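Local atomic coordinates of glycosyl transferase (Staphylococcus aureus, PDB entry 5U02), a protein that belongs to the TarS family of glycosyl transferases and has a helical linker region followed by two beta-sheet domains. Residues Ile212-Leu217 against Asn266-Phe271; Val169-His174 against Phe196-Glu201. All coordinates share one frame; numbering follows the deposited sequence.

How the contacts relate
Both contacts are buried in the first of two beta domains; contact 1 uses strand 212-221 and contact 2 its sheet neighbour 168-175. Contact 1 is made within a sheet, where Ile-212-Leu-217 lies beside Asn-266-Phe-271 and backbone hydrogen bonds set the spacing. Contact 2 is made across the interior: Val-169-His-174 meets Phe-196-Glu-201 through apolar packing, with no hydrogen bond between the segments. The two are stitched together where Asp-214 N lies 2.7 Å from His-174 O, a probable hydrogen bond, and Val-215 of contact 1 packs on Leu-171 of contact 2. Charge enters contact 1 directly through Asp-214, whereas charged side chains of contact 2 find partners outside the two segments, some in neighbouring subunits.

Contact 1: Ile212-Leu217 against Asn266-Phe271; sequences IWDVFL and NISLYF
Trp-213 and Leu-269 face each other as an antiparallel hydrogen-bonded pair, clamped by two backbone bonds. Trp-213 N donates to Leu-269 O over 2.9 Å, and Leu-269 N returns a bond of 2.7 Å to Trp-213 O. Each donor lies in the plane of the carbonyl it meets, and the second bond is fairly straight, with an N-H...O angle of 161°. The two side chains leave on the same face, with Trp-213 CB 4.2 Å from Leu-269 CB. Beyond that they diverge. The indole, set anti to its own carbonyl carbon (chi1 -62°), has Leu-269 O in plane at its edge, 3.9 Å from Trp-213 CD1, while its NE1 bonds to Leu-207 O. This large, mostly apolar ring also packs on Leu-173 of strand 168-175. Leu-269 CG, likewise anti to its carbonyl carbon, lies near Val-215 CG2, where a branched aliphatic chain fits. Such paired strands, one face apolar, build the sheets of the immunoglobulin-like E-set domains to which this region is related. Val-215 is compact and beta-branched, which suits a strand in the interior. Its CB rests 4.0 Å from Ile-267 CG2, the two side chains lying alongside and pointing the same way. Val-215 CG2, beside its backbone N, approaches Ile-267 O to 3.5 Å. The bond from Val-215 N to Ile-267 O is weak at 3.4 Å, and Arg-229 NH1 also bonds to that oxygen. On the other face, Ser-268 OG donates to the anti lone pair of Asp-214 OD1 over 2.6 Å; salt bridges from Arg-176 and Arg-229 to this same oxygen probably stabilise the buried carboxylate as an anion.

Contact 2: Val169-His174 against Phe196-Glu201; sequences VRLKLH and FNIMLE
Phe-196 holds its CG anti to the carbonyl carbon (chi1 -63°), while Leu-171 holds its CG anti to the backbone N (chi1 -167°). The first torsion reaches the benzyl group across to the opposing strand; the second swings the leucine branch away from the ring centre and toward Ile-198. As a result Leu-171 CB itself sits over one face of the ring in a CH-pi contact, 3.8 Å from the centroid of Phe-196 and close to the ring normal. It leans toward one rim, with Leu-171 CB 3.6 Å from Phe-196 CD2. The ring also presses on the main chain, bringing Phe-196 CE2 to 3.4 Å from Leu-171 N. Near its tip, Val-169 CG2 meets Phe-196 CZ at 4.0 Å, the two side chains crossing at about a right angle. At the other end Leu-171 CD2 touches Ile-198 CD1 at 3.5 Å, again nearly crosswise. Phenylalanine suits this place because it is long enough to span the gap and flat enough to lie under a leucine; Val-169 and Leu-171 pack against the ring, and Ile-198 meets the far branch of Leu-171.

The strand axes approach to 8.9 Å and cross at -39°, in keeping with the face-to-face packing of a beta sandwich, the architecture of E-set domains. Strand alternation turns Arg-170 and Asn-197 the other way: Arg-170 forms salt bridges with Glu-218 and with Glu-164 of the second subunit, and Asn-197 ND2 hydrogen-bonds to Asp-202 of the third subunit, both being other copies of this protein. Inside, no hydrogen bond joins the segments, so the attraction between them is probably mainly dispersion, including the CH-pi contact, and the exclusion of water; the fit of the side chains, not directional bonds between the segments, sets this interface.

Contact 1: Ile212-Leu217 against Asn266-Phe271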
loop_
_atom_site.group_PDB
_atom_site.type_symbol
_atom_site.label_atom_id
_atom_site.label_comp_id
_atom_site.label_asym_id
_atom_site.label_seq_id
_atom_site.Cartn_x
_atom_site.Cartn_y
_atom_site.Cartn_z
ATOM N N ILE A 212 13.444 17.064 15.485
ATOM C CA ILE A 212 12.008 17.202 15.704
ATOM C C ILE A 212 11.268 16.687 14.478
ATOM O O ILE A 212 11.474 17.179 13.362
ATOM C CB ILE A 212 11.624 18.661 16.001
ATOM C CG1 ILE A 212 12.364 19.165 17.242
ATOM C CG2 ILE A 212 10.124 18.774 16.193
ATOM C CD1 ILE A 212 12.205 20.669 17.478
ATOM N N TRP A 213 10.388 15.707 14.691
ATOM C CA TRP A 213 9.551 15.134 13.644
ATOM C C TRP A 213 8.097 15.303 14.065
ATOM O O TRP A 213 7.663 14.713 15.060
ATOM C CB TRP A 213 9.889 13.661 13.408
ATOM C CG TRP A 213 11.299 13.426 12.939
ATOM C CD1 TRP A 213 12.400 13.224 13.723
ATOM C CD2 TRP A 213 11.759 13.371 11.579
ATOM N NE1 TRP A 213 13.513 13.047 12.937
ATOM C CE2 TRP A 213 13.147 13.132 11.618
ATOM C CE3 TRP A 213 11.132 13.499 10.336
ATOM C CZ2 TRP A 213 13.917 13.017 10.464
ATOM C CZ3 TRP A 213 11.903 13.389 9.188
ATOM C CH2 TRP A 213 13.278 13.149 9.261
ATOM N N ASP A 214 7.352 16.115 13.321
ATOM C CA ASP A 214 5.951 16.348 13.625
ATOM C C ASP A 214 5.089 15.352 12.858
ATOM O O ASP A 214 5.416 14.968 11.732
ATOM C CB ASP A 214 5.552 17.789 13.296
ATOM C CG ASP A 214 6.451 18.824 13.984
ATOM O OD1 ASP A 214 6.450 18.850 15.229
ATOM O OD2 ASP A 214 7.077 19.652 13.288
ATOM N N VAL A 215 3.998 14.915 13.482
ATOM C CA VAL A 215 3.149 13.859 12.931
ATOM C C VAL A 215 1.967 14.494 12.208
ATOM O O VAL A 215 1.230 15.297 12.793
ATOM C CB VAL A 215 2.671 12.895 14.029
ATOM C CG1 VAL A 215 1.917 11.720 13.421
ATOM C CG2 VAL A 215 3.857 12.394 14.853
ATOM N N PHE A 216 1.793 14.137 10.937
ATOM C CA PHE A 216 0.641 14.522 10.137
ATOM C C PHE A 216 -0.046 13.272 9.597
ATOM O O PHE A 216 0.565 12.208 9.461
ATOM C CB PHE A 216 1.036 15.412 8.946
ATOM C CG PHE A 216 1.570 16.768 9.324
ATOM C CD1 PHE A 216 2.848 16.906 9.831
ATOM C CD2 PHE A 216 0.805 17.909 9.127
ATOM C CE1 PHE A 216 3.345 18.155 10.159
ATOM C CE2 PHE A 216 1.302 19.162 9.453
ATOM C CZ PHE A 216 2.570 19.284 9.968
ATOM N N LEU A 217 -1.328 13.415 9.277
ATOM C CA LEU A 217 -2.047 12.439 8.469
ATOM C C LEU A 217 -2.321 13.058 7.108
ATOM O O LEU A 217 -2.981 14.099 7.018
ATOM C CB LEU A 217 -3.359 12.012 9.124
ATOM C CG LEU A 217 -4.131 10.985 8.288
ATOM C CD1 LEU A 217 -3.463 9.619 8.375
ATOM C CD2 LEU A 217 -5.592 10.890 8.703
ATOM N N ASN A 266 -0.161 19.116 19.843
ATOM C CA ASN A 266 -0.031 18.064 18.848
ATOM C C ASN A 266 1.182 17.194 19.159
ATOM O O ASN A 266 2.106 17.609 19.857
ATOM C CB ASN A 266 0.090 18.654 17.442
ATOM C CG ASN A 266 -1.188 19.323 16.983
ATOM O OD1 ASN A 266 -1.235 20.540 16.813
ATOM N ND2 ASN A 266 -2.234 18.538 16.795
ATOM N N ILE A 267 1.182 15.984 18.615
ATOM C CA ILE A 267 2.190 14.997 18.981
ATOM C C ILE A 267 3.348 15.056 17.996
ATOM O O ILE A 267 3.157 15.210 16.783
ATOM C CB ILE A 267 1.575 13.586 19.057
ATOM C CG1 ILE A 267 2.591 12.591 19.616
ATOM C CG2 ILE A 267 1.056 13.132 17.693
ATOM C CD1 ILE A 267 1.986 11.264 19.994
ATOM N N SER A 268 4.565 14.954 18.528
ATOM C CA SER A 268 5.778 14.962 17.726
ATOM C C SER A 268 6.745 13.926 18.285
ATOM O O SER A 268 6.525 13.355 19.357
ATOM C CB SER A 268 6.418 16.355 17.701
ATOM O OG SER A 268 5.544 17.307 17.118
ATOM N N LEU A 269 7.823 13.675 17.545
ATOM C CA LEU A 269 8.850 12.720 17.943
ATOM C C LEU A 269 10.188 13.436 18.059
ATOM O O LEU A 269 10.640 14.077 17.104
ATOM C CB LEU A 269 8.953 11.566 16.942
ATOM C CG LEU A 269 7.624 10.899 16.573
ATOM C CD1 LEU A 269 7.838 9.742 15.611
ATOM C CD2 LEU A 269 6.897 10.430 17.821
ATOM N N TYR A 270 10.822 13.315 19.224
ATOM C CA TYR A 270 12.124 13.920 19.485
ATOM C C TYR A 270 13.191 12.834 19.432
ATOM O O TYR A 270 13.098 11.832 20.154
ATOM C CB TYR A 270 12.126 14.626 20.842
ATOM C CG TYR A 270 13.324 15.510 21.101
ATOM C CD1 TYR A 270 13.423 16.768 20.522
ATOM C CD2 TYR A 270 14.343 15.100 21.952
ATOM C CE1 TYR A 270 14.516 17.588 20.769
ATOM C CE2 TYR A 270 15.440 15.912 22.203
ATOM C CZ TYR A 270 15.518 17.148 21.611
ATOM O OH TYR A 270 16.603 17.951 21.864
ATOM N N PHE A 271 14.198 13.038 18.583
ATOM C CA PHE A 271 15.283 12.087 18.364
ATOM C C PHE A 271 16.606 12.765 18.698
ATOM O O PHE A 271 16.963 13.773 18.078
ATOM C CB PHE A 271 15.278 11.590 16.915
ATOM C CG PHE A 271 16.303 10.529 16.628
ATOM C CD1 PHE A 271 16.086 9.218 17.015
ATOM C CD2 PHE A 271 17.479 10.842 15.960
ATOM C CE1 PHE A 271 17.026 8.236 16.751
ATOM C CE2 PHE A 271 18.426 9.863 15.687
ATOM C CZ PHE A 271 18.200 8.557 16.081
#

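Contact 2: Val169-His174 against Phe196-Glu201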
loop_
_atom_site.group_PDB
_atom_site.type_symbol
_atom_site.label_atom_id
_atom_site.label_comp_id
_atom_site.label_asym_id
_atom_site.label_seq_id
_atom_site.Cartn_x
_atom_site.Cartn_y
_atom_site.Cartn_z
ATOM N N VAL A 169 -4.855 7.298 2.577
ATOM C CA VAL A 169 -4.264 7.929 3.749
ATOM C C VAL A 169 -2.864 7.370 3.955
ATOM O O VAL A 169 -2.613 6.183 3.714
ATOM C CB VAL A 169 -5.126 7.736 5.020
ATOM C CG1 VAL A 169 -6.559 8.199 4.780
ATOM C CG2 VAL A 169 -5.102 6.296 5.491
ATOM N N ARG A 170 -1.949 8.238 4.375
ATOM C CA ARG A 170 -0.613 7.846 4.790
ATOM C C ARG A 170 -0.273 8.613 6.055
ATOM O O ARG A 170 -0.811 9.695 6.300
ATOM C CB ARG A 170 0.452 8.138 3.718
ATOM C CG ARG A 170 0.199 7.496 2.373
ATOM C CD ARG A 170 1.448 7.540 1.496
ATOM N NE ARG A 170 1.778 8.883 1.025
ATOM C CZ ARG A 170 2.885 9.175 0.345
ATOM N NH1 ARG A 170 3.764 8.217 0.069
ATOM N NH2 ARG A 170 3.120 10.420 -0.059
ATOM N N LEU A 171 0.621 8.048 6.858
ATOM C CA LEU A 171 1.140 8.748 8.023
ATOM C C LEU A 171 2.392 9.513 7.617
ATOM O O LEU A 171 3.301 8.947 7.004
ATOM C CB LEU A 171 1.451 7.772 9.156
ATOM C CG LEU A 171 1.705 8.438 10.506
ATOM C CD1 LEU A 171 0.523 9.307 10.867
ATOM C CD2 LEU A 171 1.928 7.398 11.581
ATOM N N LYS A 172 2.437 10.796 7.951
ATOM C CA LYS A 172 3.520 11.669 7.526
ATOM C C LYS A 172 4.310 12.150 8.732
ATOM O O LYS A 172 3.737 12.702 9.676
ATOM C CB LYS A 172 2.981 12.864 6.742
ATOM C CG LYS A 172 4.046 13.813 6.240
ATOM C CD LYS A 172 3.404 14.952 5.468
ATOM C CE LYS A 172 4.427 15.924 4.939
ATOM N NZ LYS A 172 3.741 17.044 4.259
ATOM N N LEU A 173 5.620 11.934 8.693
ATOM C CA LEU A 173 6.553 12.565 9.617
ATOM C C LEU A 173 7.212 13.722 8.876
ATOM O O LEU A 173 7.789 13.525 7.804
ATOM C CB LEU A 173 7.602 11.570 10.119
ATOM C CG LEU A 173 7.089 10.298 10.803
ATOM C CD1 LEU A 173 8.240 9.448 11.337
ATOM C CD2 LEU A 173 6.103 10.634 11.917
ATOM N N HIS A 174 7.100 14.924 9.427
ATOM C CA HIS A 174 7.616 16.130 8.792
ATOM C C HIS A 174 8.563 16.797 9.775
ATOM O O HIS A 174 8.164 17.110 10.900
ATOM C CB HIS A 174 6.470 17.070 8.399
ATOM C CG HIS A 174 6.742 17.899 7.177
ATOM N ND1 HIS A 174 5.837 18.827 6.696
ATOM C CD2 HIS A 174 7.809 17.945 6.341
ATOM C CE1 HIS A 174 6.338 19.403 5.617
ATOM N NE2 HIS A 174 7.533 18.888 5.381
ATOM N N PHE A 196 -1.356 2.339 11.889
ATOM C CA PHE A 196 -0.044 2.399 11.259
ATOM C C PHE A 196 0.976 1.731 12.169
ATOM O O PHE A 196 1.097 2.096 13.345
ATOM C CB PHE A 196 0.361 3.847 10.968
ATOM C CG PHE A 196 -0.546 4.553 9.997
ATOM C CD1 PHE A 196 -1.717 5.168 10.428
ATOM C CD2 PHE A 196 -0.235 4.578 8.647
ATOM C CE1 PHE A 196 -2.553 5.816 9.524
ATOM C CE2 PHE A 196 -1.059 5.214 7.742
ATOM C CZ PHE A 196 -2.220 5.835 8.178
ATOM N N ASN A 197 1.692 0.738 11.629
ATOM C CA ASN A 197 2.851 0.140 12.285
ATOM C C ASN A 197 4.095 0.819 11.729
ATOM O O ASN A 197 4.426 0.643 10.552
ATOM C CB ASN A 197 2.914 -1.368 12.045
ATOM C CG ASN A 197 1.697 -2.101 12.576
ATOM O OD1 ASN A 197 1.123 -1.726 13.593
ATOM N ND2 ASN A 197 1.297 -3.158 11.879
ATOM N N ILE A 198 4.772 1.599 12.566
ATOM C CA ILE A 198 6.002 2.289 12.193
ATOM C C ILE A 198 7.160 1.470 12.747
ATOM O O ILE A 198 7.508 1.584 13.926
ATOM C CB ILE A 198 6.044 3.720 12.730
ATOM C CG1 ILE A 198 4.827 4.520 12.276
ATOM C CG2 ILE A 198 7.320 4.409 12.294
ATOM C CD1 ILE A 198 4.655 5.776 13.079
ATOM N N MET A 199 7.767 0.656 11.891
ATOM C CA MET A 199 8.891 -0.182 12.287
ATOM C C MET A 199 10.152 0.670 12.384
ATOM O O MET A 199 10.578 1.271 11.392
ATOM C CB MET A 199 9.073 -1.312 11.277
ATOM C CG MET A 199 7.764 -1.951 10.855
ATOM S SD MET A 199 6.833 -2.548 12.270
ATOM C CE MET A 199 7.849 -3.932 12.757
ATOM N N LEU A 200 10.759 0.710 13.572
ATOM C CA LEU A 200 11.926 1.564 13.774
ATOM C C LEU A 200 13.111 1.131 12.920
ATOM O O LEU A 200 13.952 1.969 12.573
ATOM C CB LEU A 200 12.317 1.585 15.251
ATOM C CG LEU A 200 11.186 1.910 16.225
ATOM C CD1 LEU A 200 11.663 1.819 17.647
ATOM C CD2 LEU A 200 10.627 3.283 15.964
ATOM N N GLU A 201 13.202 -0.156 12.571
ATOM C CA GLU A 201 14.227 -0.583 11.620
ATOM C C GLU A 201 14.025 0.075 10.260
ATOM O O GLU A 201 14.997 0.308 9.533
ATOM C CB GLU A 201 14.223 -2.110 11.489
ATOM C CG GLU A 201 15.267 -2.677 10.520
ATOM C CD GLU A 201 15.153 -4.190 10.350
ATOM O OE1 GLU A 201 14.398 -4.827 11.115
ATOM O OE2 GLU A 201 15.814 -4.745 9.445
#